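Response regulator CheY-like protein (Mesorhizobium loti, PDB 3SNK) forms the N-terminal CheY-like receiver domain of a pilus assembly protein, whose remaining part probably binds and hydrolyses ATP. Local coordinates at residues L19-D23 and P24-R28; G70-L73 and G74-G77; D95-T98 and S99-R103; T102-L105 and V106-N109. All coordinates share one frame; numbering follows the deposited sequence.

Contact 1 of 4, residues L19-D23 and P24-R28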
ATOM      1  N   LEU A  19      -0.631   1.657  -5.905  1.00 50.24           N
ATOM      2  CA  LEU A  19      -1.733   1.142  -5.098  1.00 49.07           C
ATOM      3  C   LEU A  19      -2.042  -0.303  -5.522  1.00 52.19           C
ATOM      4  O   LEU A  19      -2.161  -0.583  -6.728  1.00 53.34           O
ATOM      5  CB  LEU A  19      -2.948   2.079  -5.287  1.00 51.27           C
ATOM      6  CG  LEU A  19      -4.287   1.683  -4.677  1.00 56.52           C
ATOM      7  CD1 LEU A  19      -4.230   1.662  -3.194  1.00 54.43           C
ATOM      8  CD2 LEU A  19      -5.370   2.662  -5.105  1.00 62.82           C
ATOM      9  N   PHE A  20      -2.114  -1.222  -4.537  1.00 46.14           N
ATOM     10  CA  PHE A  20      -2.376  -2.659  -4.756  1.00 48.21           C
ATOM     11  C   PHE A  20      -3.552  -3.050  -3.910  1.00 54.70           C
ATOM     12  O   PHE A  20      -3.510  -2.836  -2.706  1.00 50.83           O
ATOM     13  CB  PHE A  20      -1.135  -3.535  -4.409  1.00 47.72           C
ATOM     14  CG  PHE A  20       0.078  -3.184  -5.229  1.00 48.04           C
ATOM     15  CD1 PHE A  20       0.216  -3.655  -6.530  1.00 50.72           C
ATOM     16  CD2 PHE A  20       1.047  -2.321  -4.730  1.00 47.12           C
ATOM     17  CE1 PHE A  20       1.283  -3.250  -7.325  1.00 51.34           C
ATOM     18  CE2 PHE A  20       2.155  -1.974  -5.505  1.00 48.97           C
ATOM     19  CZ  PHE A  20       2.254  -2.427  -6.802  1.00 48.69           C
ATOM     20  N   SER A  21      -4.623  -3.574  -4.544  1.00 57.35           N
ATOM     21  CA  SER A  21      -5.875  -3.941  -3.872  1.00 59.24           C
ATOM     22  C   SER A  21      -6.735  -4.852  -4.722  1.00 70.40           C
ATOM     23  O   SER A  21      -6.765  -4.683  -5.936  1.00 73.87           O
ATOM     24  CB  SER A  21      -6.681  -2.683  -3.554  1.00 60.38           C
ATOM     25  OG  SER A  21      -7.872  -2.972  -2.837  1.00 63.77           O
ATOM     26  N   SER A  22      -7.480  -5.775  -4.093  1.00 68.82           N
ATOM     27  CA  SER A  22      -8.444  -6.627  -4.815  1.00 72.39           C
ATOM     28  C   SER A  22      -9.889  -6.135  -4.514  1.00 75.04           C
ATOM     29  O   SER A  22     -10.862  -6.761  -4.931  1.00 78.35           O
ATOM     30  CB  SER A  22      -8.260  -8.099  -4.448  1.00 78.89           C
ATOM     31  OG  SER A  22      -7.086  -8.657  -5.025  1.00 86.68           O
ATOM     32  N   ASP A  23     -10.010  -4.981  -3.814  1.00 66.05           N
ATOM     33  CA  ASP A  23     -11.290  -4.375  -3.441  1.00 65.29           C
ATOM     34  C   ASP A  23     -11.604  -3.212  -4.399  1.00 66.35           C
ATOM     35  O   ASP A  23     -10.971  -2.163  -4.302  1.00 63.44           O
ATOM     36  CB  ASP A  23     -11.257  -3.918  -1.962  1.00 64.84           C
ATOM     37  CG  ASP A  23     -12.437  -3.098  -1.448  1.00 72.23           C
ATOM     38  OD1 ASP A  23     -13.254  -2.638  -2.274  1.00 73.20           O
ATOM     39  OD2 ASP A  23     -12.485  -2.831  -0.229  1.00 76.72           O
ATOM     40  N   PRO A  24     -12.613  -3.361  -5.292  1.00 65.16           N
ATOM     41  CA  PRO A  24     -12.913  -2.281  -6.251  1.00 65.04           C
ATOM     42  C   PRO A  24     -13.355  -0.963  -5.626  1.00 66.81           C
ATOM     43  O   PRO A  24     -13.135   0.075  -6.243  1.00 65.44           O
ATOM     44  CB  PRO A  24     -14.035  -2.860  -7.110  1.00 70.65           C
ATOM     45  CG  PRO A  24     -14.567  -4.013  -6.353  1.00 76.47           C
ATOM     46  CD  PRO A  24     -13.438  -4.554  -5.553  1.00 69.29           C
ATOM     47  N   ASN A  25     -14.024  -0.996  -4.455  1.00 63.13           N
ATOM     48  CA  ASN A  25     -14.512   0.217  -3.797  1.00 62.56           C
ATOM     49  C   ASN A  25     -13.343   1.023  -3.253  1.00 62.56           C
ATOM     50  O   ASN A  25     -13.297   2.239  -3.428  1.00 61.75           O
ATOM     51  CB  ASN A  25     -15.517  -0.113  -2.686  1.00 65.68           C
ATOM     52  CG  ASN A  25     -16.744  -0.846  -3.180  1.00 97.67           C
ATOM     53  OD1 ASN A  25     -17.543  -0.315  -3.959  1.00 91.41           O
ATOM     54  ND2 ASN A  25     -16.905  -2.095  -2.759  1.00 93.31           N
ATOM     55  N   PHE A  26     -12.394   0.331  -2.628  1.00 57.53           N
ATOM     56  CA  PHE A  26     -11.183   0.886  -2.055  1.00 55.92           C
ATOM     57  C   PHE A  26     -10.296   1.508  -3.149  1.00 57.13           C
ATOM     58  O   PHE A  26      -9.764   2.593  -2.935  1.00 54.89           O
ATOM     59  CB  PHE A  26     -10.422  -0.226  -1.301  1.00 57.52           C
ATOM     60  CG  PHE A  26      -9.101   0.184  -0.707  1.00 57.58           C
ATOM     61  CD1 PHE A  26      -9.041   0.791   0.537  1.00 60.47           C
ATOM     62  CD2 PHE A  26      -7.912  -0.075  -1.373  1.00 59.73           C
ATOM     63  CE1 PHE A  26      -7.823   1.169   1.083  1.00 58.54           C
ATOM     64  CE2 PHE A  26      -6.692   0.314  -0.827  1.00 60.82           C
ATOM     65  CZ  PHE A  26      -6.658   0.935   0.396  1.00 58.00           C
ATOM     66  N   LYS A  27     -10.107   0.801  -4.287  1.00 53.98           N
ATOM     67  CA  LYS A  27      -9.281   1.248  -5.433  1.00 53.11           C
ATOM     68  C   LYS A  27      -9.781   2.622  -5.946  1.00 53.11           C
ATOM     69  O   LYS A  27      -9.007   3.565  -6.038  1.00 50.07           O
ATOM     70  CB  LYS A  27      -9.344   0.216  -6.586  1.00 57.71           C
ATOM     71  CG  LYS A  27      -8.479  -1.033  -6.429  1.00 65.85           C
ATOM     72  CD  LYS A  27      -8.799  -2.034  -7.571  1.00 79.16           C
ATOM     73  CE  LYS A  27      -7.564  -2.661  -8.185  1.00 91.85           C
ATOM     74  NZ  LYS A  27      -7.876  -3.726  -9.190  1.00 94.57           N
ATOM     75  N   ARG A  28     -11.064   2.698  -6.275  1.00 49.66           N
ATOM     76  CA  ARG A  28     -11.733   3.906  -6.774  1.00 50.95           C
ATOM     77  C   ARG A  28     -11.614   5.056  -5.756  1.00 56.30           C
ATOM     78  O   ARG A  28     -11.255   6.165  -6.136  1.00 56.57           O
ATOM     79  CB  ARG A  28     -13.208   3.603  -7.068  1.00 49.82           C
ATOM     80  CG  ARG A  28     -14.019   4.719  -7.819  1.00 57.39           C
ATOM     81  CD  ARG A  28     -14.363   5.971  -7.016  1.00 58.39           C
ATOM     82  NE  ARG A  28     -15.276   6.887  -7.728  1.00 61.67           N
ATOM     83  CZ  ARG A  28     -15.672   8.069  -7.258  1.00 73.80           C
ATOM     84  NH1 ARG A  28     -15.246   8.499  -6.076  1.00 68.06           N
ATOM     85  NH2 ARG A  28     -16.490   8.833  -7.972  1.00 65.18           N
TER
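D23 ends the loop after strand 15-20, and its side chain folds onto the first turn of helix 24-36 as an N-cap. With CG anti to the backbone N (chi1 172°), the side chain crosses that of F26 at about a right angle. Its CB lies 3.8 Å from F26 CB. CG comes closer to the same carbon, at 3.5 Å. OD1 does the capping: F26 N points at it almost straight (167°) over 3.1 Å, arriving from well above the carboxylate plane, while N25 N gives it a shorter but bent, weak bond of 2.8 Å. OD2 passes F26 CB and forms a salt bridge with K116. D23 N donates to S21 OG at 3.1 Å, an ST turn that leads into the cap; that hydroxyl also bonds D66. Lower down, L19 CD1 meets F26 CE2 obliquely at 3.7 Å. With an alanine here, the amides of N25 and F26 would probably lose their cap and K116 its charged mate. One carboxylate thus joins the helix start to the end of the sheet where receiver domains place their acidic pocket, and the partial positive charge of the helix end would probably help to hold it.

Contact 2 of 4, residues G70-L73 and G74-G77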
ATOM      1  N   GLY A  70      -5.837 -10.355   4.969  1.00 65.75           N
ATOM      2  CA  GLY A  70      -4.437 -10.719   5.193  1.00 64.38           C
ATOM      3  C   GLY A  70      -3.948 -11.966   4.481  1.00 70.26           C
ATOM      4  O   GLY A  70      -2.972 -12.579   4.918  1.00 69.38           O
ATOM      5  N   ASP A  71      -4.607 -12.333   3.366  1.00 69.49           N
ATOM      6  CA  ASP A  71      -4.279 -13.505   2.554  1.00 72.31           C
ATOM      7  C   ASP A  71      -2.826 -13.423   2.026  1.00 72.85           C
ATOM      8  O   ASP A  71      -2.105 -14.418   2.076  1.00 74.56           O
ATOM      9  CB  ASP A  71      -5.276 -13.652   1.374  1.00 77.23           C
ATOM     10  CG  ASP A  71      -6.759 -13.476   1.719  1.00 94.36           C
ATOM     11  OD1 ASP A  71      -7.190 -12.303   1.959  1.00 91.24           O
ATOM     12  OD2 ASP A  71      -7.506 -14.491   1.671  1.00105.16           O
ATOM     13  N   LEU A  72      -2.399 -12.231   1.566  1.00 64.97           N
ATOM     14  CA  LEU A  72      -1.067 -11.977   1.020  1.00 62.73           C
ATOM     15  C   LEU A  72       0.057 -12.198   2.061  1.00 62.82           C
ATOM     16  O   LEU A  72       1.132 -12.619   1.679  1.00 62.30           O
ATOM     17  CB  LEU A  72      -0.989 -10.556   0.442  1.00 60.45           C
ATOM     18  CG  LEU A  72       0.199 -10.250  -0.479  1.00 64.21           C
ATOM     19  CD1 LEU A  72       0.026 -10.901  -1.841  1.00 67.14           C
ATOM     20  CD2 LEU A  72       0.373  -8.759  -0.658  1.00 63.82           C
ATOM     21  N   LEU A  73      -0.209 -11.988   3.359  1.00 57.67           N
ATOM     22  CA  LEU A  73       0.775 -12.154   4.434  1.00 55.88           C
ATOM     23  C   LEU A  73       1.182 -13.604   4.652  1.00 62.72           C
ATOM     24  O   LEU A  73       2.211 -13.862   5.284  1.00 61.40           O
ATOM     25  CB  LEU A  73       0.244 -11.569   5.748  1.00 55.57           C
ATOM     26  CG  LEU A  73      -0.060 -10.076   5.746  1.00 55.78           C
ATOM     27  CD1 LEU A  73      -0.979  -9.726   6.890  1.00 58.19           C
ATOM     28  CD2 LEU A  73       1.226  -9.217   5.785  1.00 48.19           C
ATOM     29  N   GLY A  74       0.377 -14.535   4.139  1.00 62.86           N
ATOM     30  CA  GLY A  74       0.667 -15.961   4.209  1.00 65.33           C
ATOM     31  C   GLY A  74       1.427 -16.477   3.000  1.00 67.90           C
ATOM     32  O   GLY A  74       1.720 -17.669   2.926  1.00 69.72           O
ATOM     33  N   LYS A  75       1.744 -15.593   2.032  1.00 62.33           N
ATOM     34  CA  LYS A  75       2.490 -15.967   0.832  1.00 63.18           C
ATOM     35  C   LYS A  75       3.979 -16.125   1.180  1.00 66.01           C
ATOM     36  O   LYS A  75       4.552 -15.246   1.828  1.00 62.23           O
ATOM     37  CB  LYS A  75       2.269 -14.981  -0.322  1.00 64.25           C
ATOM     38  CG  LYS A  75       1.434 -15.563  -1.460  1.00 82.13           C
ATOM     39  CD  LYS A  75      -0.071 -15.352  -1.279  1.00 92.79           C
ATOM     40  CE  LYS A  75      -0.892 -16.140  -2.276  1.00106.21           C
ATOM     41  NZ  LYS A  75      -0.741 -15.630  -3.667  1.00114.82           N
ATOM     42  N   PRO A  76       4.593 -17.267   0.775  1.00 65.55           N
ATOM     43  CA  PRO A  76       5.967 -17.587   1.207  1.00 64.86           C
ATOM     44  C   PRO A  76       7.060 -16.503   1.113  1.00 65.81           C
ATOM     45  O   PRO A  76       7.834 -16.371   2.073  1.00 65.92           O
ATOM     46  CB  PRO A  76       6.341 -18.817   0.359  1.00 70.11           C
ATOM     47  CG  PRO A  76       5.161 -19.096  -0.532  1.00 76.73           C
ATOM     48  CD  PRO A  76       3.985 -18.423   0.081  1.00 71.20           C
ATOM     49  N   GLY A  77       7.175 -15.767   0.014  1.00 58.88           N
ATOM     50  CA  GLY A  77       8.262 -14.779  -0.035  1.00 54.97           C
ATOM     51  C   GLY A  77       7.852 -13.322   0.095  1.00 54.57           C
ATOM     52  O   GLY A  77       8.524 -12.448  -0.462  1.00 52.99           O
TER
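L72 and K75 meet through the backbone, K75 N donating to L72 O at 3.1 Å. One step back, G74 N bonds D71 O at 3.2 Å, and a step before that L73 N bonds G70 O over the same length. Three successive amides thus reach back three residues each, the pattern of 3-10 turns. G70 O has a second, weak partner in Q101 NE2, so its carbonyl serves both the turn and, weakly, helix 99-107. Glycine suits the position: at the positive phi of G70 a CB would jam against the preceding carbonyl oxygen and be crowded by L73 CD1. On the outer side K75 lays its CB 3.3 Å from L72 O; its chain then bends at chi2 and chi4, and NZ makes a long, weak ion pair with D48. Both leucines leave the backbone pointing away from G74-G77. L72 settles against L65 and L67 of strand 62-68 and against T47 and D48, whereas L73 shares L67 but also reaches L97, M108 and, on helix 99-107, Q101 and V104. The turn thus follows the central strand 62-68, both leucines packing on that strand and L73 also on helix 99-107, before the chain goes on to helix 78-82.

Contact 3 of 4, residues D95-T98 and S99-R103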
ATOM      1  N   ASP A  95      -8.059  -5.461   7.380  1.00 59.34           N
ATOM      2  CA  ASP A  95      -9.116  -5.689   8.362  1.00 61.90           C
ATOM      3  C   ASP A  95      -8.352  -6.203   9.596  1.00 62.43           C
ATOM      4  O   ASP A  95      -7.128  -6.058   9.623  1.00 58.03           O
ATOM      5  CB  ASP A  95     -10.157  -6.678   7.808  1.00 67.31           C
ATOM      6  CG  ASP A  95     -10.983  -6.103   6.671  1.00 82.59           C
ATOM      7  OD1 ASP A  95     -11.804  -5.183   6.935  1.00 86.75           O
ATOM      8  OD2 ASP A  95     -10.819  -6.572   5.519  1.00 86.21           O
ATOM      9  N   GLU A  96      -9.009  -6.804  10.581  1.00 61.04           N
ATOM     10  CA  GLU A  96      -8.275  -7.319  11.744  1.00 62.37           C
ATOM     11  C   GLU A  96      -7.415  -8.506  11.340  1.00 64.07           C
ATOM     12  O   GLU A  96      -7.809  -9.300  10.480  1.00 63.56           O
ATOM     13  CB  GLU A  96      -9.232  -7.720  12.888  1.00 69.18           C
ATOM     14  CG  GLU A  96      -8.574  -7.633  14.258  1.00 86.91           C
ATOM     15  CD  GLU A  96      -9.077  -8.620  15.295  1.00119.66           C
ATOM     16  OE1 GLU A  96     -10.284  -8.572  15.632  1.00118.24           O
ATOM     17  OE2 GLU A  96      -8.255  -9.421  15.795  1.00119.30           O
ATOM     18  N   LEU A  97      -6.226  -8.601  11.942  1.00 58.53           N
ATOM     19  CA  LEU A  97      -5.261  -9.668  11.696  1.00 57.14           C
ATOM     20  C   LEU A  97      -5.009 -10.500  12.945  1.00 63.12           C
ATOM     21  O   LEU A  97      -5.256 -10.011  14.051  1.00 61.81           O
ATOM     22  CB  LEU A  97      -3.918  -9.057  11.248  1.00 52.10           C
ATOM     23  CG  LEU A  97      -3.901  -8.212   9.982  1.00 53.67           C
ATOM     24  CD1 LEU A  97      -2.503  -7.622   9.748  1.00 51.08           C
ATOM     25  CD2 LEU A  97      -4.389  -9.010   8.755  1.00 55.46           C
ATOM     26  N   THR A  98      -4.442 -11.723  12.766  1.00 62.43           N
ATOM     27  CA  THR A  98      -4.006 -12.590  13.870  1.00 66.47           C
ATOM     28  C   THR A  98      -2.623 -12.151  14.269  1.00 70.74           C
ATOM     29  O   THR A  98      -1.985 -11.389  13.532  1.00 66.52           O
ATOM     30  CB  THR A  98      -4.026 -14.100  13.508  1.00 77.48           C
ATOM     31  OG1 THR A  98      -3.143 -14.362  12.420  1.00 79.46           O
ATOM     32  CG2 THR A  98      -5.420 -14.630  13.217  1.00 77.47           C
ATOM     33  N   SER A  99      -2.124 -12.677  15.388  1.00 71.77           N
ATOM     34  CA  SER A  99      -0.787 -12.395  15.892  1.00 70.57           C
ATOM     35  C   SER A  99       0.287 -12.822  14.901  1.00 73.35           C
ATOM     36  O   SER A  99       1.284 -12.105  14.734  1.00 69.34           O
ATOM     37  CB  SER A  99      -0.574 -13.112  17.216  1.00 79.66           C
ATOM     38  OG  SER A  99      -0.589 -14.516  17.023  1.00 94.39           O
ATOM     39  N   GLU A 100       0.082 -13.995  14.250  1.00 72.24           N
ATOM     40  CA  GLU A 100       0.988 -14.578  13.249  1.00 70.46           C
ATOM     41  C   GLU A 100       1.052 -13.664  12.034  1.00 66.35           C
ATOM     42  O   GLU A 100       2.125 -13.458  11.464  1.00 63.20           O
ATOM     43  CB  GLU A 100       0.503 -15.988  12.854  1.00 76.21           C
ATOM     44  CG  GLU A 100       1.427 -16.748  11.911  1.00 92.25           C
ATOM     45  CD  GLU A 100       0.830 -18.019  11.332  1.00126.84           C
ATOM     46  OE1 GLU A 100       0.023 -17.916  10.379  1.00126.16           O
ATOM     47  OE2 GLU A 100       1.179 -19.118  11.821  1.00124.30           O
ATOM     48  N   GLN A 101      -0.090 -13.091  11.658  1.00 59.76           N
ATOM     49  CA  GLN A 101      -0.146 -12.179  10.537  1.00 55.58           C
ATOM     50  C   GLN A 101       0.467 -10.839  10.904  1.00 57.72           C
ATOM     51  O   GLN A 101       1.084 -10.215  10.042  1.00 54.90           O
ATOM     52  CB  GLN A 101      -1.581 -12.002  10.070  1.00 57.22           C
ATOM     53  CG  GLN A 101      -2.147 -13.254   9.409  1.00 62.19           C
ATOM     54  CD  GLN A 101      -3.623 -13.105   9.164  1.00 73.77           C
ATOM     55  OE1 GLN A 101      -4.378 -12.678  10.036  1.00 61.10           O
ATOM     56  NE2 GLN A 101      -4.067 -13.441   7.963  1.00 72.39           N
ATOM     57  N   THR A 102       0.309 -10.397  12.177  1.00 56.50           N
ATOM     58  CA  THR A 102       0.839  -9.115  12.665  1.00 54.31           C
ATOM     59  C   THR A 102       2.375  -9.185  12.654  1.00 53.77           C
ATOM     60  O   THR A 102       3.012  -8.179  12.329  1.00 49.72           O
ATOM     61  CB  THR A 102       0.207  -8.732  14.012  1.00 65.84           C
ATOM     62  OG1 THR A 102      -1.169  -8.435  13.760  1.00 66.36           O
ATOM     63  CG2 THR A 102       0.855  -7.498  14.658  1.00 64.32           C
ATOM     64  N   ARG A 103       2.945 -10.373  12.925  1.00 51.00           N
ATOM     65  CA  ARG A 103       4.376 -10.661  12.886  1.00 51.59           C
ATOM     66  C   ARG A 103       4.966 -10.421  11.493  1.00 53.43           C
ATOM     67  O   ARG A 103       6.043  -9.833  11.375  1.00 51.56           O
ATOM     68  CB  ARG A 103       4.635 -12.113  13.283  1.00 57.59           C
ATOM     69  CG  ARG A 103       4.906 -12.312  14.743  1.00 71.77           C
ATOM     70  CD  ARG A 103       6.253 -12.960  14.993  1.00 84.90           C
ATOM     71  NE  ARG A 103       6.555 -12.960  16.424  1.00 93.90           N
ATOM     72  CZ  ARG A 103       7.570 -12.315  16.991  1.00 99.68           C
ATOM     73  NH1 ARG A 103       8.440 -11.640  16.243  1.00 71.00           N
ATOM     74  NH2 ARG A 103       7.740 -12.362  18.306  1.00 90.61           N
TER
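Q101 OE1 is gripped twice by T98, and the first of these bonds is one arm of the capping box that opens helix 99-107. In it T98 N meets the oxygen at 2.9 Å with a nearly straight N-H (171°), lying in the carbonyl plane on a lone pair of the amide oxygen. The other arm runs in the opposite direction, a weak bond from Q101 N to T98 OG1, 3.4 Å long. As an addition to the box, T98 OG1 donates to Q101 OE1 over 3.2 Å, from above the amide plane. Two torsions bring the groups together: T98 holds OG1 between its backbone N and carbonyl carbon (chi1 61°), facing the first turn, and Q101 sets CG anti to its carbonyl carbon, after which an extended chain carries the amide back beside the cap residue. The other half of that amide is used as well, NE2 making a weak bond to G69 O in the loop after strand 62-68. Replacing Q101 with an alanine would probably leave T98 N and the T98 hydroxyl without their acceptor and cut a tie between the helix start and that loop. L97 adds an apolar flank, its side chain crossing that of Q101 at about a right angle with CD2 3.9 Å from OE1. Farther round the turn the carbonyl of T98 is also doubly held. T102 N approaches T98 O at 2.8 Å, only slightly tilted from the carbonyl plane, and T102 OG1 reaches the same oxygen from above it, at 3.1 Å.

Contact 4 of 4, residues T102-L105 and V106-N109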
ATOM      1  N   THR A 102       0.309 -10.397  12.177  1.00 56.50           N
ATOM      2  CA  THR A 102       0.839  -9.115  12.665  1.00 54.31           C
ATOM      3  C   THR A 102       2.375  -9.185  12.654  1.00 53.77           C
ATOM      4  O   THR A 102       3.012  -8.179  12.329  1.00 49.72           O
ATOM      5  CB  THR A 102       0.207  -8.732  14.012  1.00 65.84           C
ATOM      6  OG1 THR A 102      -1.169  -8.435  13.760  1.00 66.36           O
ATOM      7  CG2 THR A 102       0.855  -7.498  14.658  1.00 64.32           C
ATOM      8  N   ARG A 103       2.945 -10.373  12.925  1.00 51.00           N
ATOM      9  CA  ARG A 103       4.376 -10.661  12.886  1.00 51.59           C
ATOM     10  C   ARG A 103       4.966 -10.421  11.493  1.00 53.43           C
ATOM     11  O   ARG A 103       6.043  -9.833  11.375  1.00 51.56           O
ATOM     12  CB  ARG A 103       4.635 -12.113  13.283  1.00 57.59           C
ATOM     13  CG  ARG A 103       4.906 -12.312  14.743  1.00 71.77           C
ATOM     14  CD  ARG A 103       6.253 -12.960  14.993  1.00 84.90           C
ATOM     15  NE  ARG A 103       6.555 -12.960  16.424  1.00 93.90           N
ATOM     16  CZ  ARG A 103       7.570 -12.315  16.991  1.00 99.68           C
ATOM     17  NH1 ARG A 103       8.440 -11.640  16.243  1.00 71.00           N
ATOM     18  NH2 ARG A 103       7.740 -12.362  18.306  1.00 90.61           N
ATOM     19  N   VAL A 104       4.260 -10.897  10.442  1.00 50.13           N
ATOM     20  CA  VAL A 104       4.659 -10.737   9.043  1.00 47.66           C
ATOM     21  C   VAL A 104       4.561  -9.269   8.710  1.00 48.39           C
ATOM     22  O   VAL A 104       5.503  -8.734   8.127  1.00 47.27           O
ATOM     23  CB  VAL A 104       3.831 -11.606   8.052  1.00 52.85           C
ATOM     24  CG1 VAL A 104       4.306 -11.393   6.621  1.00 50.79           C
ATOM     25  CG2 VAL A 104       3.894 -13.086   8.420  1.00 55.83           C
ATOM     26  N   LEU A 105       3.426  -8.614   9.092  1.00 44.07           N
ATOM     27  CA  LEU A 105       3.207  -7.188   8.861  1.00 41.53           C
ATOM     28  C   LEU A 105       4.332  -6.351   9.518  1.00 42.52           C
ATOM     29  O   LEU A 105       4.834  -5.421   8.900  1.00 40.43           O
ATOM     30  CB  LEU A 105       1.809  -6.711   9.324  1.00 42.51           C
ATOM     31  CG  LEU A 105       1.460  -5.241   9.016  1.00 45.77           C
ATOM     32  CD1 LEU A 105       1.562  -4.928   7.525  1.00 44.44           C
ATOM     33  CD2 LEU A 105       0.097  -4.881   9.524  1.00 47.09           C
ATOM     34  N   VAL A 106       4.746  -6.704  10.739  1.00 39.92           N
ATOM     35  CA  VAL A 106       5.839  -6.025  11.422  1.00 38.61           C
ATOM     36  C   VAL A 106       7.118  -6.142  10.561  1.00 42.77           C
ATOM     37  O   VAL A 106       7.770  -5.131  10.331  1.00 40.41           O
ATOM     38  CB  VAL A 106       6.072  -6.507  12.877  1.00 42.38           C
ATOM     39  CG1 VAL A 106       7.421  -6.022  13.407  1.00 41.35           C
ATOM     40  CG2 VAL A 106       4.949  -6.047  13.795  1.00 43.10           C
ATOM     41  N   ARG A 107       7.423  -7.345  10.043  1.00 42.28           N
ATOM     42  CA  ARG A 107       8.618  -7.575   9.234  1.00 42.58           C
ATOM     43  C   ARG A 107       8.556  -6.838   7.907  1.00 45.23           C
ATOM     44  O   ARG A 107       9.599  -6.534   7.343  1.00 42.98           O
ATOM     45  CB  ARG A 107       8.851  -9.065   8.984  1.00 42.63           C
ATOM     46  CG  ARG A 107       9.208  -9.836  10.239  1.00 51.07           C
ATOM     47  CD  ARG A 107       9.892 -11.146   9.903  1.00 62.40           C
ATOM     48  NE  ARG A 107       9.014 -12.072   9.189  1.00 70.43           N
ATOM     49  CZ  ARG A 107       8.207 -12.946   9.781  1.00 90.61           C
ATOM     50  NH1 ARG A 107       8.149 -13.016  11.107  1.00 80.20           N
ATOM     51  NH2 ARG A 107       7.448 -13.756   9.053  1.00 78.05           N
HETATM   52  N   MSE A 108       7.347  -6.563   7.404  1.00 41.57           N
HETATM   53  CA  MSE A 108       7.159  -5.819   6.163  1.00 40.71           C
HETATM   54  C   MSE A 108       7.435  -4.330   6.327  1.00 42.49           C
HETATM   55  O   MSE A 108       7.488  -3.625   5.333  1.00 42.17           O
HETATM   56  CB  MSE A 108       5.783  -6.069   5.562  1.00 44.69           C
HETATM   57  CG  MSE A 108       5.775  -7.393   4.808  1.00 55.54           C
HETATM   58 SE   MSE A 108       4.013  -7.591   4.252  0.75 69.30          SE
HETATM   59  CE  MSE A 108       4.243  -6.606   2.545  1.00 64.45           C
ATOM     60  N   ASN A 109       7.644  -3.849   7.555  1.00 38.61           N
ATOM     61  CA  ASN A 109       8.120  -2.498   7.805  1.00 38.79           C
ATOM     62  C   ASN A 109       7.262  -1.417   7.085  1.00 43.49           C
ATOM     63  O   ASN A 109       7.761  -0.617   6.268  1.00 42.32           O
ATOM     64  CB  ASN A 109       9.625  -2.412   7.375  1.00 30.95           C
ATOM     65  CG  ASN A 109      10.322  -1.165   7.834  1.00 42.60           C
ATOM     66  OD1 ASN A 109       9.804  -0.384   8.625  1.00 37.19           O
ATOM     67  ND2 ASN A 109      11.535  -0.961   7.376  1.00 35.53           N
TER
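V104 and M108, a selenomethionine, lie four residues apart on the buried side, where M108 N donates to V104 O at 2.9 Å and V104 CG1 stands a looser 4.5 Å from M108 SE. M108 N makes a second, weak hydrogen bond to L105 O. L105 and M108 are buried, and other elements close the packing round them: I78 of helix 78-82 touches both V104 and M108, while L105 rests on L67 and W113. Helix 99-107 is the connection in a beta-alpha-beta unit, between strands 90-94 and 112-115 of the parallel receiver sheet. N109 leaves helical geometry with a positive phi (53°), its N still bonding V106 O, and R82 takes up the carbonyls of M108 and N109. R107 and V106, by contrast, are exposed to solvent. R107, bent at chi3 (-65°), folds its guanidinium back along the turn, one face over R103 O and V104 CA, both offset toward the rim, with NH2 3.7 Å from V104 CG2. The like charges of R103 and R107 keep apart, NH1 to NH1 being 5.3 Å. V106 places CG2 3.2 Å from T102 O, the oxygen that also accepts its backbone N at 2.8 Å.

How the contacts relate
Contact 1 comes first along the chain and stands alone, its centre about 18 to 21 Å from those of the others; contacts 1 and 4 lie on opposite sides of the chain's centre. Contacts 2, 3 and 4 gather with centres about 9 to 11 Å apart. Contacts 3 and 4 are the start and the later part of helix 99-107 and share T102 and R103, while contact 2, in the loop after strand 62-68, packs against both, L73 CD2 lying 3.6 Å from M108 SE. All four occur at turns or toward helix ends around one parallel sheet of order 2-1-3-4-5, illustrating how a receiver domain fixes its connections between strands and helices by short-range bonds.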